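Local structure of MFP2B (Ascaris suum, 2BJR) at residues A[58-66]-A[142-151]; A[186-194]-A[275-284]. The protein probably enhances the polymerization of major sperm protein that drives the amoeboid motility of nematode sperm, and binds a zinc ion. All blocks are in the same frame, centred on the assembly; numbering follows the deposited sequence.

Interaction 1 of 2, residues A[58-66]-A[142-151]; sequences CSFPYNKSE and RFSHDGKVDE
E66 reaches across to the turn joining strands 140-145 and 148-153, and its side chain can be followed atom by atom. CB lies over the backbone of G147, 3.8 Å from G147 CA. CG, anti to the backbone N (chi1 175°), packs on the side chain of S144, 3.8 Å from S144 CB. Beyond it the extended chain spreads its two carboxylate oxygens. OE1 accepts the amide of G147 (G147 N to E66 OE1 2.8 Å), which approaches 43° out of the carboxylate plane, whereas OE2 uses its anti lone pair for the hydroxyl of S59. That hydroxyl is itself an acceptor: S144 OG donates to S59 OG at 2.6 Å. A relay S144 to S59 to E66 results, with both serines buried; the amide of G147 and the hydroxyl of S59 thus hold one carboxylate oxygen each. R48 from strand 43-52 binds S144 O and forms a weak, long ion pair with E66 OE2.

Apolar contact continues beside the relay. The P61 ring sets CB 3.8 Å from V149 CG1 and CG 3.9 Å from R142 CB. Separately, the methyl V149 CG2 lies against a backbone carbonyl, 3.3 Å from S65 O. Water 2 joins E66 N to G147 O, linking the backbone of E66 to that of the H145-K148 turn.

The strand axes of 58-62 and 142-145 run 129° apart, 5.5 Å at closest approach. Both segments turn back through type I' turns, Y62-S65 and H145-K148, so this is the packing of two beta hairpins, from separate antiparallel sheets, within one cytosolic motility protein family region.

Interaction 2 of 2, residues A[186-194]-A[275-284]; sequences PIVRVTLNE and LPEAIRGFDY
V190 and R280 form a single beta bridge in which V190 makes both hydrogen bonds, to the residues on either side of R280, the bonding pattern of a parallel bridge. V190 N donates to I279 O at 2.9 Å, nearly straight at the hydrogen (173°), and G281 N returns a more bent bond to V190 O (2.7 Å, 135°). G281, without a side chain, lies close against the V190 carbonyl, and its CA is 3.8 Å from R189 CB.

Around the bridge, side chains close the first shell. V190 CG1 meets L275 CD1 at 3.6 Å, the two side chains crossing at about a right angle. The other methyl of L275, CD2, takes the aliphatic part of E194, 3.7 Å from E194 CG. F282 brings CE2 to 3.4 Å from V190 O, and L192 O lies at the edge of its ring. R189 lays its CD against R280 O, 3.3 Å away, and bends at chi3; water 3 ties R189 NH1 to E277 O.

Farther out, R280 probably helps to hold the loop that carries the bridge. Its guanidinium donates NH1 to L275 O and grips D283 OD1 side-on through NE and NH2, all in the guanidinium plane, while E277 CA sits over the rim of one face. E277 and D283 also form salt bridges with K362, and R359 makes a cation-pi contact with F282. The bridge thereby fastens the linker preceding strand 194-199 to the connection between strands 268-274 and 282-288.

At the far end, the amide of N193 and the ring of Y284 lie with planes 18° apart; N193 ND2 donates to Y284 OH at 2.6 Å, and water 4 joins that same hydroxyl to E194 N.

How the interactions relate
Interaction 1 and interaction 2 follow one another along the chain and lie on opposite sides of its centre, with their own centres about 36 Å apart and nearest atoms about 18 Å apart, so they do not touch. Interaction 1 joins two sheets within the first family region (8-167) and lies away from the zinc site. Interaction 2 is closer to that metal, which H86, C174, C176 and C179 bind: the side chain of I279 is about 12 Å from the zinc and about 9 Å from that of C174. Residues 186-194 run on from the helix 177-180, near the zinc ligands, to strand 194-199, whereas interaction 1 brings two hairpins of separate sheets together.

Interaction 1 of 2, residues A[58-66]-A[142-151]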
loop_
_atom_site.group_PDB
_atom_site.type_symbol
_atom_site.label_atom_id
_atom_site.label_comp_id
_atom_site.label_asym_id
_atom_site.label_seq_id
_atom_site.Cartn_x
_atom_site.Cartn_y
_atom_site.Cartn_z
ATOM N N CYS A 58 -10.669 4.146 -9.992
ATOM C CA CYS A 58 -10.983 2.750 -10.084
ATOM C C CYS A 58 -11.214 2.296 -11.527
ATOM O O CYS A 58 -11.346 3.117 -12.444
ATOM C CB CYS A 58 -12.178 2.405 -9.201
ATOM S SG CYS A 58 -13.621 3.465 -9.575
ATOM N N SER A 59 -11.214 0.988 -11.708
ATOM C CA SER A 59 -11.326 0.330 -13.007
ATOM C C SER A 59 -12.080 -0.973 -12.904
ATOM O O SER A 59 -11.765 -1.814 -12.051
ATOM C CB SER A 59 -9.939 0.058 -13.588
ATOM O OG SER A 59 -10.013 -0.598 -14.844
ATOM N N PHE A 60 -13.085 -1.166 -13.772
ATOM C CA PHE A 60 -13.885 -2.378 -13.797
ATOM C C PHE A 60 -14.052 -2.791 -15.277
ATOM O O PHE A 60 -14.144 -1.915 -16.131
ATOM C CB PHE A 60 -15.283 -2.167 -13.184
ATOM C CG PHE A 60 -15.270 -1.849 -11.721
ATOM C CD1 PHE A 60 -15.033 -0.585 -11.308
ATOM C CD2 PHE A 60 -15.367 -2.870 -10.772
ATOM C CE1 PHE A 60 -14.970 -0.275 -9.981
ATOM C CE2 PHE A 60 -15.337 -2.569 -9.431
ATOM C CZ PHE A 60 -15.116 -1.295 -9.039
ATOM N N PRO A 61 -14.031 -4.081 -15.559
ATOM C CA PRO A 61 -14.331 -4.608 -16.886
ATOM C C PRO A 61 -15.829 -4.849 -17.104
ATOM O O PRO A 61 -16.480 -5.567 -16.362
ATOM C CB PRO A 61 -13.579 -5.926 -16.915
ATOM C CG PRO A 61 -13.402 -6.328 -15.495
ATOM C CD PRO A 61 -13.631 -5.154 -14.640
ATOM N N TYR A 62 -16.368 -4.221 -18.119
ATOM C CA TYR A 62 -17.787 -4.376 -18.459
ATOM C C TYR A 62 -18.012 -4.045 -19.929
ATOM O O TYR A 62 -17.478 -3.060 -20.408
ATOM C CB TYR A 62 -18.596 -3.427 -17.625
ATOM C CG TYR A 62 -20.072 -3.456 -17.916
ATOM C CD1 TYR A 62 -20.847 -4.567 -17.590
ATOM C CD2 TYR A 62 -20.688 -2.379 -18.564
ATOM C CE1 TYR A 62 -22.240 -4.598 -17.884
ATOM C CE2 TYR A 62 -22.047 -2.395 -18.865
ATOM C CZ TYR A 62 -22.812 -3.505 -18.527
ATOM O OH TYR A 62 -24.161 -3.474 -18.807
ATOM N N ASN A 63 -18.902 -4.787 -20.597
ATOM C CA ASN A 63 -19.260 -4.481 -21.998
ATOM C C ASN A 63 -17.930 -4.425 -22.776
ATOM O O ASN A 63 -17.745 -3.520 -23.625
ATOM C CB ASN A 63 -20.049 -3.151 -22.050
ATOM C CG ASN A 63 -20.713 -2.835 -23.420
ATOM O OD1 ASN A 63 -20.833 -3.679 -24.315
ATOM N ND2 ASN A 63 -21.155 -1.578 -23.554
ATOM N N LYS A 64 -17.012 -5.371 -22.461
ATOM C CA LYS A 64 -15.683 -5.435 -23.063
ATOM C C LYS A 64 -14.895 -4.086 -23.039
ATOM O O LYS A 64 -14.011 -3.847 -23.854
ATOM C CB LYS A 64 -15.806 -5.917 -24.512
ATOM C CG LYS A 64 -14.577 -6.541 -25.044
ATOM C CD LYS A 64 -14.792 -7.351 -26.351
ATOM C CE LYS A 64 -13.731 -8.476 -26.453
ATOM N NZ LYS A 64 -14.043 -9.712 -25.593
ATOM N N SER A 65 -15.194 -3.230 -22.085
ATOM C CA SER A 65 -14.557 -1.941 -22.009
ATOM C C SER A 65 -14.024 -1.765 -20.617
ATOM O O SER A 65 -14.462 -2.450 -19.694
ATOM C CB SER A 65 -15.567 -0.838 -22.314
ATOM O OG SER A 65 -16.016 -1.007 -23.667
ATOM N N GLU A 66 -13.082 -0.856 -20.467
ATOM C CA GLU A 66 -12.646 -0.478 -19.133
ATOM C C GLU A 66 -13.468 0.710 -18.659
ATOM O O GLU A 66 -13.461 1.775 -19.292
ATOM C CB GLU A 66 -11.163 -0.123 -19.147
ATOM C CG GLU A 66 -10.725 0.404 -17.781
ATOM C CD GLU A 66 -9.254 0.794 -17.735
ATOM O OE1 GLU A 66 -8.762 1.441 -18.725
ATOM O OE2 GLU A 66 -8.624 0.497 -16.706
ATOM N N ARG A 142 -11.597 -11.717 -15.806
ATOM C CA ARG A 142 -11.517 -10.529 -16.588
ATOM C C ARG A 142 -10.759 -9.445 -15.836
ATOM O O ARG A 142 -10.980 -9.243 -14.643
ATOM C CB ARG A 142 -12.897 -9.978 -16.837
ATOM C CG ARG A 142 -13.640 -10.769 -17.857
ATOM C CD ARG A 142 -15.047 -10.232 -17.990
ATOM N NE ARG A 142 -15.696 -10.843 -19.146
ATOM C CZ ARG A 142 -16.344 -11.991 -19.111
ATOM N NH1 ARG A 142 -16.438 -12.672 -17.990
ATOM N NH2 ARG A 142 -16.895 -12.475 -20.221
ATOM N N PHE A 143 -9.927 -8.735 -16.578
ATOM C CA PHE A 143 -9.061 -7.686 -16.042
ATOM C C PHE A 143 -9.143 -6.466 -16.917
ATOM O O PHE A 143 -9.003 -6.573 -18.144
ATOM C CB PHE A 143 -7.610 -8.182 -15.981
ATOM C CG PHE A 143 -7.443 -9.470 -15.223
ATOM C CD1 PHE A 143 -7.602 -10.692 -15.860
ATOM C CD2 PHE A 143 -7.166 -9.464 -13.869
ATOM C CE1 PHE A 143 -7.466 -11.868 -15.161
ATOM C CE2 PHE A 143 -7.061 -10.626 -13.168
ATOM C CZ PHE A 143 -7.194 -11.819 -13.790
ATOM N N SER A 144 -9.380 -5.302 -16.327
ATOM C CA SER A 144 -9.518 -4.088 -17.117
ATOM C C SER A 144 -8.221 -3.262 -17.037
ATOM O O SER A 144 -7.677 -3.083 -15.956
ATOM C CB SER A 144 -10.736 -3.272 -16.669
ATOM O OG SER A 144 -10.754 -3.007 -15.279
ATOM N N HIS A 145 -7.754 -2.748 -18.170
ATOM C CA HIS A 145 -6.547 -1.915 -18.172
ATOM C C HIS A 145 -6.377 -1.281 -19.538
ATOM O O HIS A 145 -6.776 -1.893 -20.544
ATOM C CB HIS A 145 -5.344 -2.795 -17.938
ATOM C CG HIS A 145 -5.125 -3.807 -19.016
ATOM N ND1 HIS A 145 -4.133 -3.658 -19.956
ATOM C CD2 HIS A 145 -5.782 -4.955 -19.333
ATOM C CE1 HIS A 145 -4.179 -4.674 -20.800
ATOM N NE2 HIS A 145 -5.173 -5.475 -20.448
ATOM N N ASP A 146 -5.766 -0.106 -19.586
ATOM C CA ASP A 146 -5.388 0.504 -20.873
ATOM C C ASP A 146 -6.580 0.581 -21.837
ATOM O O ASP A 146 -6.408 0.457 -23.065
ATOM C CB ASP A 146 -4.258 -0.300 -21.520
ATOM C CG ASP A 146 -3.009 -0.455 -20.594
ATOM O OD1 ASP A 146 -2.489 0.612 -20.171
ATOM O OD2 ASP A 146 -2.527 -1.569 -20.184
ATOM N N GLY A 147 -7.783 0.779 -21.308
ATOM C CA GLY A 147 -8.983 0.863 -22.137
ATOM C C GLY A 147 -9.455 -0.455 -22.716
ATOM O O GLY A 147 -10.360 -0.462 -23.573
ATOM N N LYS A 148 -8.908 -1.571 -22.239
ATOM C CA LYS A 148 -9.239 -2.880 -22.762
ATOM C C LYS A 148 -9.550 -3.847 -21.645
ATOM O O LYS A 148 -9.295 -3.556 -20.472
ATOM C CB LYS A 148 -8.082 -3.433 -23.584
ATOM C CG LYS A 148 -7.709 -2.583 -24.800
ATOM C CD LYS A 148 -6.604 -3.245 -25.632
ATOM C CE LYS A 148 -5.217 -2.685 -25.321
ATOM N NZ LYS A 148 -5.039 -1.177 -25.305
ATOM N N VAL A 149 -10.095 -5.001 -22.006
ATOM C CA VAL A 149 -10.380 -6.065 -21.051
ATOM C C VAL A 149 -9.661 -7.368 -21.442
ATOM O O VAL A 149 -9.768 -7.808 -22.581
ATOM C CB VAL A 149 -11.887 -6.313 -20.951
ATOM C CG1 VAL A 149 -12.152 -7.512 -20.026
ATOM C CG2 VAL A 149 -12.582 -5.040 -20.458
ATOM N N ASP A 150 -8.895 -7.964 -20.534
ATOM C CA ASP A 150 -8.366 -9.310 -20.756
ATOM C C ASP A 150 -9.377 -10.321 -20.308
ATOM O O ASP A 150 -10.113 -10.076 -19.351
ATOM C CB ASP A 150 -7.112 -9.609 -19.939
ATOM C CG ASP A 150 -6.059 -8.603 -20.095
ATOM O OD1 ASP A 150 -5.828 -8.048 -21.224
ATOM O OD2 ASP A 150 -5.389 -8.306 -19.072
ATOM N N GLU A 151 -9.427 -11.460 -20.991
ATOM C CA GLU A 151 -10.165 -12.605 -20.521
ATOM C C GLU A 151 -9.252 -13.801 -20.511
ATOM O O GLU A 151 -8.632 -14.111 -21.520
ATOM C CB GLU A 151 -11.351 -12.952 -21.426
ATOM C CG GLU A 151 -12.326 -11.829 -21.697
ATOM C CD GLU A 151 -13.686 -12.357 -22.156
ATOM O OE1 GLU A 151 -13.774 -13.444 -22.780
ATOM O OE2 GLU A 151 -14.682 -11.688 -21.830
HETATM O O HOH W 1 -11.052 -5.153 -24.714
HETATM O O HOH W 2 -12.407 0.711 -22.692
#

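Interaction 2 of 2, residues A[186-194]-A[275-284]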
loop_
_atom_site.group_PDB
_atom_site.type_symbol
_atom_site.label_atom_id
_atom_site.label_comp_id
_atom_site.label_asym_id
_atom_site.label_seq_id
_atom_site.Cartn_x
_atom_site.Cartn_y
_atom_site.Cartn_z
ATOM N N PRO A 186 5.724 -22.103 13.896
ATOM C CA PRO A 186 6.770 -21.547 13.031
ATOM C C PRO A 186 6.211 -20.477 12.082
ATOM O O PRO A 186 5.217 -20.727 11.393
ATOM C CB PRO A 186 7.262 -22.759 12.221
ATOM C CG PRO A 186 6.797 -23.955 12.956
ATOM C CD PRO A 186 5.590 -23.558 13.728
ATOM N N ILE A 187 6.847 -19.313 12.040
ATOM C CA ILE A 187 6.449 -18.231 11.131
ATOM C C ILE A 187 7.530 -17.964 10.085
ATOM O O ILE A 187 8.726 -18.203 10.309
ATOM C CB ILE A 187 6.156 -16.909 11.905
ATOM C CG1 ILE A 187 7.404 -16.369 12.634
ATOM C CG2 ILE A 187 4.979 -17.063 12.870
ATOM C CD1 ILE A 187 7.310 -14.863 12.913
ATOM N N VAL A 188 7.105 -17.495 8.926
ATOM C CA VAL A 188 8.017 -16.864 8.002
ATOM C C VAL A 188 8.082 -15.416 8.454
ATOM O O VAL A 188 7.038 -14.790 8.660
ATOM C CB VAL A 188 7.497 -16.953 6.540
ATOM C CG1 VAL A 188 8.503 -16.335 5.575
ATOM C CG2 VAL A 188 7.192 -18.443 6.143
ATOM N N ARG A 189 9.277 -14.864 8.649
ATOM C CA ARG A 189 9.358 -13.439 8.973
ATOM C C ARG A 189 8.980 -12.571 7.756
ATOM O O ARG A 189 9.185 -12.949 6.596
ATOM C CB ARG A 189 10.732 -13.063 9.536
ATOM C CG ARG A 189 10.941 -13.599 10.952
ATOM C CD ARG A 189 12.241 -13.210 11.632
ATOM N NE ARG A 189 13.408 -13.808 10.992
ATOM C CZ ARG A 189 14.679 -13.640 11.413
ATOM N NH1 ARG A 189 14.938 -12.897 12.493
ATOM N NH2 ARG A 189 15.679 -14.240 10.773
ATOM N N VAL A 190 8.439 -11.399 8.066
ATOM C CA VAL A 190 7.895 -10.471 7.081
ATOM C C VAL A 190 9.030 -9.830 6.313
ATOM O O VAL A 190 9.977 -9.332 6.909
ATOM C CB VAL A 190 7.091 -9.357 7.775
ATOM C CG1 VAL A 190 6.592 -8.371 6.756
ATOM C CG2 VAL A 190 5.924 -9.930 8.602
ATOM N N THR A 191 8.946 -9.826 4.992
ATOM C CA THR A 191 9.972 -9.165 4.170
ATOM C C THR A 191 9.456 -8.008 3.325
ATOM O O THR A 191 10.230 -7.341 2.641
ATOM C CB THR A 191 10.642 -10.201 3.275
ATOM O OG1 THR A 191 9.642 -10.900 2.521
ATOM C CG2 THR A 191 11.360 -11.253 4.109
ATOM N N LEU A 192 8.149 -7.766 3.366
ATOM C CA LEU A 192 7.579 -6.589 2.730
ATOM C C LEU A 192 7.467 -5.420 3.703
ATOM O O LEU A 192 7.093 -5.598 4.820
ATOM C CB LEU A 192 6.192 -6.925 2.225
ATOM C CG LEU A 192 6.207 -8.105 1.249
ATOM C CD1 LEU A 192 4.830 -8.198 0.597
ATOM C CD2 LEU A 192 7.271 -8.031 0.166
ATOM N N ASN A 193 7.805 -4.229 3.267
ATOM C CA ASN A 193 7.599 -3.024 4.071
ATOM C C ASN A 193 6.136 -2.939 4.415
ATOM O O ASN A 193 5.269 -3.189 3.562
ATOM C CB ASN A 193 7.980 -1.780 3.285
ATOM C CG ASN A 193 9.450 -1.733 2.912
ATOM O OD1 ASN A 193 9.797 -1.614 1.724
ATOM N ND2 ASN A 193 10.326 -1.799 3.932
ATOM N N GLU A 194 5.855 -2.584 5.639
ATOM C CA GLU A 194 4.501 -2.485 6.153
ATOM C C GLU A 194 3.998 -1.042 5.976
ATOM O O GLU A 194 4.550 -0.110 6.555
ATOM C CB GLU A 194 4.477 -2.891 7.623
ATOM C CG GLU A 194 3.084 -2.888 8.233
ATOM C CD GLU A 194 2.274 -4.123 7.905
ATOM O OE1 GLU A 194 2.793 -5.034 7.229
ATOM O OE2 GLU A 194 1.118 -4.184 8.368
ATOM N N LEU A 275 7.693 -2.825 12.037
ATOM C CA LEU A 275 7.082 -3.978 12.634
ATOM C C LEU A 275 7.778 -4.371 13.931
ATOM O O LEU A 275 8.908 -4.001 14.143
ATOM C CB LEU A 275 7.172 -5.122 11.672
ATOM C CG LEU A 275 6.325 -4.853 10.432
ATOM C CD1 LEU A 275 6.619 -5.909 9.421
ATOM C CD2 LEU A 275 4.835 -4.819 10.827
ATOM N N PRO A 276 7.098 -5.115 14.786
ATOM C CA PRO A 276 7.752 -5.656 15.991
ATOM C C PRO A 276 8.967 -6.508 15.615
ATOM O O PRO A 276 8.923 -7.259 14.641
ATOM C CB PRO A 276 6.649 -6.525 16.610
ATOM C CG PRO A 276 5.383 -5.904 16.116
ATOM C CD PRO A 276 5.696 -5.566 14.676
ATOM N N GLU A 277 10.055 -6.414 16.369
ATOM C CA GLU A 277 11.298 -7.037 15.911
ATOM C C GLU A 277 11.143 -8.543 15.684
ATOM O O GLU A 277 11.709 -9.100 14.732
ATOM C CB GLU A 277 12.466 -6.788 16.868
ATOM C CG GLU A 277 13.804 -7.271 16.278
ATOM C CD GLU A 277 15.023 -6.552 16.851
ATOM O OE1 GLU A 277 14.965 -6.163 18.033
ATOM O OE2 GLU A 277 16.056 -6.376 16.121
ATOM N N ALA A 278 10.339 -9.185 16.527
ATOM C CA ALA A 278 10.181 -10.627 16.477
ATOM C C ALA A 278 9.541 -11.139 15.188
ATOM O O ALA A 278 9.762 -12.286 14.831
ATOM C CB ALA A 278 9.373 -11.111 17.681
ATOM N N ILE A 279 8.766 -10.319 14.471
ATOM C CA ILE A 279 8.137 -10.815 13.244
ATOM C C ILE A 279 8.766 -10.303 11.947
ATOM O O ILE A 279 8.469 -10.827 10.881
ATOM C CB ILE A 279 6.615 -10.525 13.225
ATOM C CG1 ILE A 279 6.340 -9.057 12.912
ATOM C CG2 ILE A 279 5.918 -11.029 14.533
ATOM C CD1 ILE A 279 4.837 -8.789 12.822
ATOM N N ARG A 280 9.657 -9.324 12.042
ATOM C CA ARG A 280 10.201 -8.708 10.848
ATOM C C ARG A 280 11.464 -9.390 10.361
ATOM O O ARG A 280 12.249 -9.908 11.164
ATOM C CB ARG A 280 10.468 -7.235 11.066
ATOM C CG ARG A 280 11.551 -6.879 11.997
ATOM C CD ARG A 280 11.549 -5.416 12.340
ATOM N NE ARG A 280 12.769 -4.994 13.056
ATOM C CZ ARG A 280 12.793 -4.216 14.124
ATOM N NH1 ARG A 280 11.687 -3.727 14.658
ATOM N NH2 ARG A 280 13.955 -3.907 14.670
ATOM N N GLY A 281 11.666 -9.368 9.055
ATOM C CA GLY A 281 12.787 -10.025 8.446
ATOM C C GLY A 281 13.871 -9.048 8.053
ATOM O O GLY A 281 14.753 -9.413 7.327
ATOM N N PHE A 282 13.753 -7.799 8.486
ATOM C CA PHE A 282 14.673 -6.733 8.124
ATOM C C PHE A 282 14.641 -5.621 9.176
ATOM O O PHE A 282 13.658 -5.498 9.924
ATOM C CB PHE A 282 14.305 -6.184 6.733
ATOM C CG PHE A 282 12.905 -5.654 6.665
ATOM C CD1 PHE A 282 12.629 -4.335 6.990
ATOM C CD2 PHE A 282 11.862 -6.501 6.316
ATOM C CE1 PHE A 282 11.311 -3.861 6.958
ATOM C CE2 PHE A 282 10.553 -6.036 6.279
ATOM C CZ PHE A 282 10.289 -4.718 6.605
ATOM N N ASP A 283 15.710 -4.824 9.242
ATOM C CA ASP A 283 15.776 -3.665 10.083
ATOM C C ASP A 283 15.997 -2.393 9.271
ATOM O O ASP A 283 16.657 -2.413 8.239
ATOM C CB ASP A 283 16.960 -3.800 11.084
ATOM C CG ASP A 283 16.836 -5.072 11.925
ATOM O OD1 ASP A 283 15.797 -5.211 12.608
ATOM O OD2 ASP A 283 17.665 -6.011 11.873
ATOM N N TYR A 284 15.509 -1.273 9.788
ATOM C CA TYR A 284 15.672 0.017 9.133
ATOM C C TYR A 284 16.826 0.794 9.751
ATOM O O TYR A 284 17.055 0.700 10.959
ATOM C CB TYR A 284 14.424 0.892 9.319
ATOM C CG TYR A 284 13.222 0.465 8.515
ATOM C CD1 TYR A 284 12.017 0.224 9.128
ATOM C CD2 TYR A 284 13.301 0.316 7.139
ATOM C CE1 TYR A 284 10.864 -0.126 8.391
ATOM C CE2 TYR A 284 12.193 -0.113 6.412
ATOM C CZ TYR A 284 10.980 -0.306 7.029
ATOM O OH TYR A 284 9.880 -0.709 6.263
HETATM O O HOH W 3 13.245 -11.238 14.191
HETATM O O HOH W 4 8.018 -2.153 7.578
#